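Local coordinates for carboxysome shell vertex protein CcmL (Gloeobacter violaceus, PDB 4JW0) that probably forms the vertices of the carboxysome as a homopentamer that closes the polyhedral shell around sequestered RuBisCO, at residues M1-R7 with L51-F57. Residues are numbered along the deposited sequence.
Sequences MQIGRVR and LDEWVLF
An antiparallel pair of neighbouring strands in an OB-fold sheet shows how a barrel-type fold joins residues distant in sequence: Q2-R7 runs against W54-F57, their short axes 4.6 Å apart at closest approach and 135° between directions. In the hydrogen-bonded pairs Q2 faces F57 (Q2 N to F57 O 3.2 Å, F57 N to Q2 O 3.1 Å) and G4 faces V55 (G4 N to V55 O 2.9 Å, V55 N to G4 O 2.8 Å); in the alternating non-hydrogen-bonded pairs I3 opposes L56 and R5 opposes W54, with CA-CA distances of 4.8 and 4.6 Å. Before W54 the bonding extends into the loop, V6 N to E53 O at 3.0 Å and D52 N to V6 O at 2.7 Å, with D52 at positive phi (73°). In this five-stranded sheet of the CcmL/EutN family, strand 2-11 is central, flanked on its other edge by strand 24-30. I3, R5, W54 and L56 share one face: I3 CG2 lies 3.7 Å from W54 CE3, I3 CG1 4.0 Å from L56 CD2, and W54 stacks on Y93. On the opposite face F57, chi1 p, turns its ring edge to G4, CE1 of F57 3.9 Å from G4 N, in the space a side chain on G4 would take. V6 CG2 meets V55 CG1 at 4.0 Å. Beside the loop L51-E53, D52 OD1 takes a salt bridge from R7 NH2 (2.7 Å) and a longer, out-of-plane one from R5 NH1 (3.5 Å); R5 NH2 also bonds Q28. Both ends of M1-R7 reach pentamer interfaces: Q2 NE2 bonds Y40 O of one neighbouring subunit, and R7 pairs with D88 of another.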
loop_
_atom_site.group_PDB
_atom_site.type_symbol
_atom_site.label_atom_id
_atom_site.label_comp_id
_atom_site.label_asym_id
_atom_site.label_seq_id
_atom_site.Cartn_x
_atom_site.Cartn_y
_atom_site.Cartn_z
ATOM N N MET A 1 7.773 -6.346 6.178
ATOM C CA MET A 1 7.597 -7.730 5.664
ATOM C C MET A 1 6.565 -8.463 6.504
ATOM O O MET A 1 6.365 -8.148 7.679
ATOM C CB MET A 1 8.922 -8.496 5.711
ATOM C CG MET A 1 9.957 -8.040 4.700
ATOM S SD MET A 1 10.815 -6.520 5.146
ATOM C CE MET A 1 11.893 -7.096 6.459
ATOM N N GLN A 2 5.902 -9.439 5.893
ATOM C CA GLN A 2 5.014 -10.327 6.619
ATOM C C GLN A 2 5.512 -11.763 6.497
ATOM O O GLN A 2 6.362 -12.076 5.660
ATOM C CB GLN A 2 3.584 -10.230 6.082
ATOM C CG GLN A 2 2.919 -8.879 6.294
ATOM C CD GLN A 2 2.522 -8.641 7.736
ATOM O OE1 GLN A 2 1.783 -9.425 8.328
ATOM N NE2 GLN A 2 3.019 -7.558 8.312
ATOM N N ILE A 3 4.970 -12.628 7.346
ATOM C CA ILE A 3 5.277 -14.050 7.301
ATOM C C ILE A 3 4.178 -14.756 6.523
ATOM O O ILE A 3 2.996 -14.487 6.717
ATOM C CB ILE A 3 5.381 -14.645 8.715
ATOM C CG1 ILE A 3 6.461 -13.909 9.512
ATOM C CG2 ILE A 3 5.684 -16.149 8.653
ATOM C CD1 ILE A 3 6.408 -14.145 11.001
ATOM N N GLY A 4 4.577 -15.635 5.616
ATOM C CA GLY A 4 3.633 -16.432 4.864
ATOM C C GLY A 4 4.027 -17.889 4.891
ATOM O O GLY A 4 5.187 -18.229 5.123
ATOM N N ARG A 5 3.048 -18.751 4.651
ATOM C CA ARG A 5 3.283 -20.183 4.557
ATOM C C ARG A 5 3.036 -20.610 3.111
ATOM O O ARG A 5 2.046 -20.206 2.500
ATOM C CB ARG A 5 2.345 -20.906 5.533
ATOM C CG ARG A 5 2.247 -22.407 5.374
ATOM C CD ARG A 5 1.418 -23.008 6.513
ATOM N NE ARG A 5 -0.027 -22.941 6.269
ATOM C CZ ARG A 5 -0.852 -23.992 6.272
ATOM N NH1 ARG A 5 -0.399 -25.220 6.509
ATOM N NH2 ARG A 5 -2.150 -23.818 6.038
ATOM N N VAL A 6 3.953 -21.389 2.545
ATOM C CA VAL A 6 3.835 -21.775 1.148
ATOM C C VAL A 6 2.746 -22.830 1.001
ATOM O O VAL A 6 2.820 -23.895 1.624
ATOM C CB VAL A 6 5.151 -22.336 0.580
ATOM C CG1 VAL A 6 4.963 -22.738 -0.869
ATOM C CG2 VAL A 6 6.279 -21.320 0.709
ATOM N N ARG A 7 1.743 -22.535 0.178
ATOM C CA ARG A 7 0.617 -23.450 -0.016
ATOM C C ARG A 7 0.583 -24.085 -1.400
ATOM O O ARG A 7 -0.052 -25.116 -1.587
ATOM C CB ARG A 7 -0.709 -22.730 0.235
ATOM C CG ARG A 7 -0.916 -22.291 1.677
ATOM C CD ARG A 7 -1.504 -23.392 2.545
ATOM N NE ARG A 7 -0.627 -24.558 2.673
ATOM C CZ ARG A 7 -0.984 -25.815 2.407
ATOM N NH1 ARG A 7 -2.209 -26.107 1.984
ATOM N NH2 ARG A 7 -0.103 -26.795 2.560
ATOM N N LEU A 51 6.618 -26.479 -0.147
ATOM C CA LEU A 51 5.333 -26.548 0.531
ATOM C C LEU A 51 5.460 -26.507 2.051
ATOM O O LEU A 51 6.298 -27.194 2.628
ATOM C CB LEU A 51 4.621 -27.836 0.125
ATOM C CG LEU A 51 3.101 -27.827 0.193
ATOM C CD1 LEU A 51 2.525 -27.096 -1.017
ATOM C CD2 LEU A 51 2.583 -29.259 0.281
ATOM N N ASP A 52 4.611 -25.692 2.676
ATOM C CA ASP A 52 4.500 -25.569 4.134
ATOM C C ASP A 52 5.656 -24.838 4.824
ATOM O O ASP A 52 5.615 -24.602 6.032
ATOM C CB ASP A 52 4.270 -26.938 4.788
ATOM C CG ASP A 52 2.862 -27.467 4.554
ATOM O OD1 ASP A 52 1.945 -26.647 4.340
ATOM O OD2 ASP A 52 2.670 -28.701 4.585
ATOM N N GLU A 53 6.676 -24.453 4.069
ATOM C CA GLU A 53 7.748 -23.656 4.646
ATOM C C GLU A 53 7.251 -22.253 4.973
ATOM O O GLU A 53 6.375 -21.726 4.293
ATOM C CB GLU A 53 8.937 -23.592 3.690
ATOM C CG GLU A 53 9.678 -24.912 3.558
ATOM C CD GLU A 53 11.036 -24.760 2.902
ATOM O OE1 GLU A 53 11.093 -24.396 1.716
ATOM O OE2 GLU A 53 12.054 -25.011 3.576
ATOM N N TRP A 54 7.791 -21.665 6.036
ATOM C CA TRP A 54 7.490 -20.284 6.373
ATOM C C TRP A 54 8.476 -19.388 5.652
ATOM O O TRP A 54 9.670 -19.674 5.621
ATOM C CB TRP A 54 7.594 -20.041 7.877
ATOM C CG TRP A 54 6.403 -20.486 8.668
ATOM C CD1 TRP A 54 5.500 -21.446 8.325
ATOM C CD2 TRP A 54 5.987 -19.978 9.940
ATOM N NE1 TRP A 54 4.546 -21.569 9.311
ATOM C CE2 TRP A 54 4.826 -20.680 10.313
ATOM C CE3 TRP A 54 6.486 -19.001 10.802
ATOM C CZ2 TRP A 54 4.157 -20.435 11.507
ATOM C CZ3 TRP A 54 5.822 -18.760 11.988
ATOM C CH2 TRP A 54 4.669 -19.474 12.329
ATOM N N VAL A 55 7.980 -18.303 5.072
ATOM C CA VAL A 55 8.851 -17.351 4.405
ATOM C C VAL A 55 8.571 -15.931 4.870
ATOM O O VAL A 55 7.477 -15.618 5.351
ATOM C CB VAL A 55 8.677 -17.402 2.870
ATOM C CG1 VAL A 55 8.980 -18.788 2.346
ATOM C CG2 VAL A 55 7.268 -16.968 2.475
ATOM N N LEU A 56 9.576 -15.074 4.736
ATOM C CA LEU A 56 9.365 -13.639 4.804
ATOM C C LEU A 56 9.145 -13.156 3.385
ATOM O O LEU A 56 9.844 -13.595 2.463
ATOM C CB LEU A 56 10.584 -12.923 5.376
ATOM C CG LEU A 56 10.838 -12.977 6.877
ATOM C CD1 LEU A 56 12.166 -12.276 7.166
ATOM C CD2 LEU A 56 9.703 -12.342 7.672
ATOM N N PHE A 57 8.179 -12.265 3.197
ATOM C CA PHE A 57 7.972 -11.685 1.881
ATOM C C PHE A 57 7.702 -10.196 1.976
ATOM O O PHE A 57 7.195 -9.700 2.987
ATOM C CB PHE A 57 6.862 -12.411 1.106
ATOM C CG PHE A 57 5.471 -12.158 1.622
ATOM C CD1 PHE A 57 4.968 -12.896 2.683
ATOM C CD2 PHE A 57 4.653 -11.210 1.019
ATOM C CE1 PHE A 57 3.682 -12.680 3.153
ATOM C CE2 PHE A 57 3.364 -10.988 1.485
ATOM C CZ PHE A 57 2.879 -11.723 2.555
#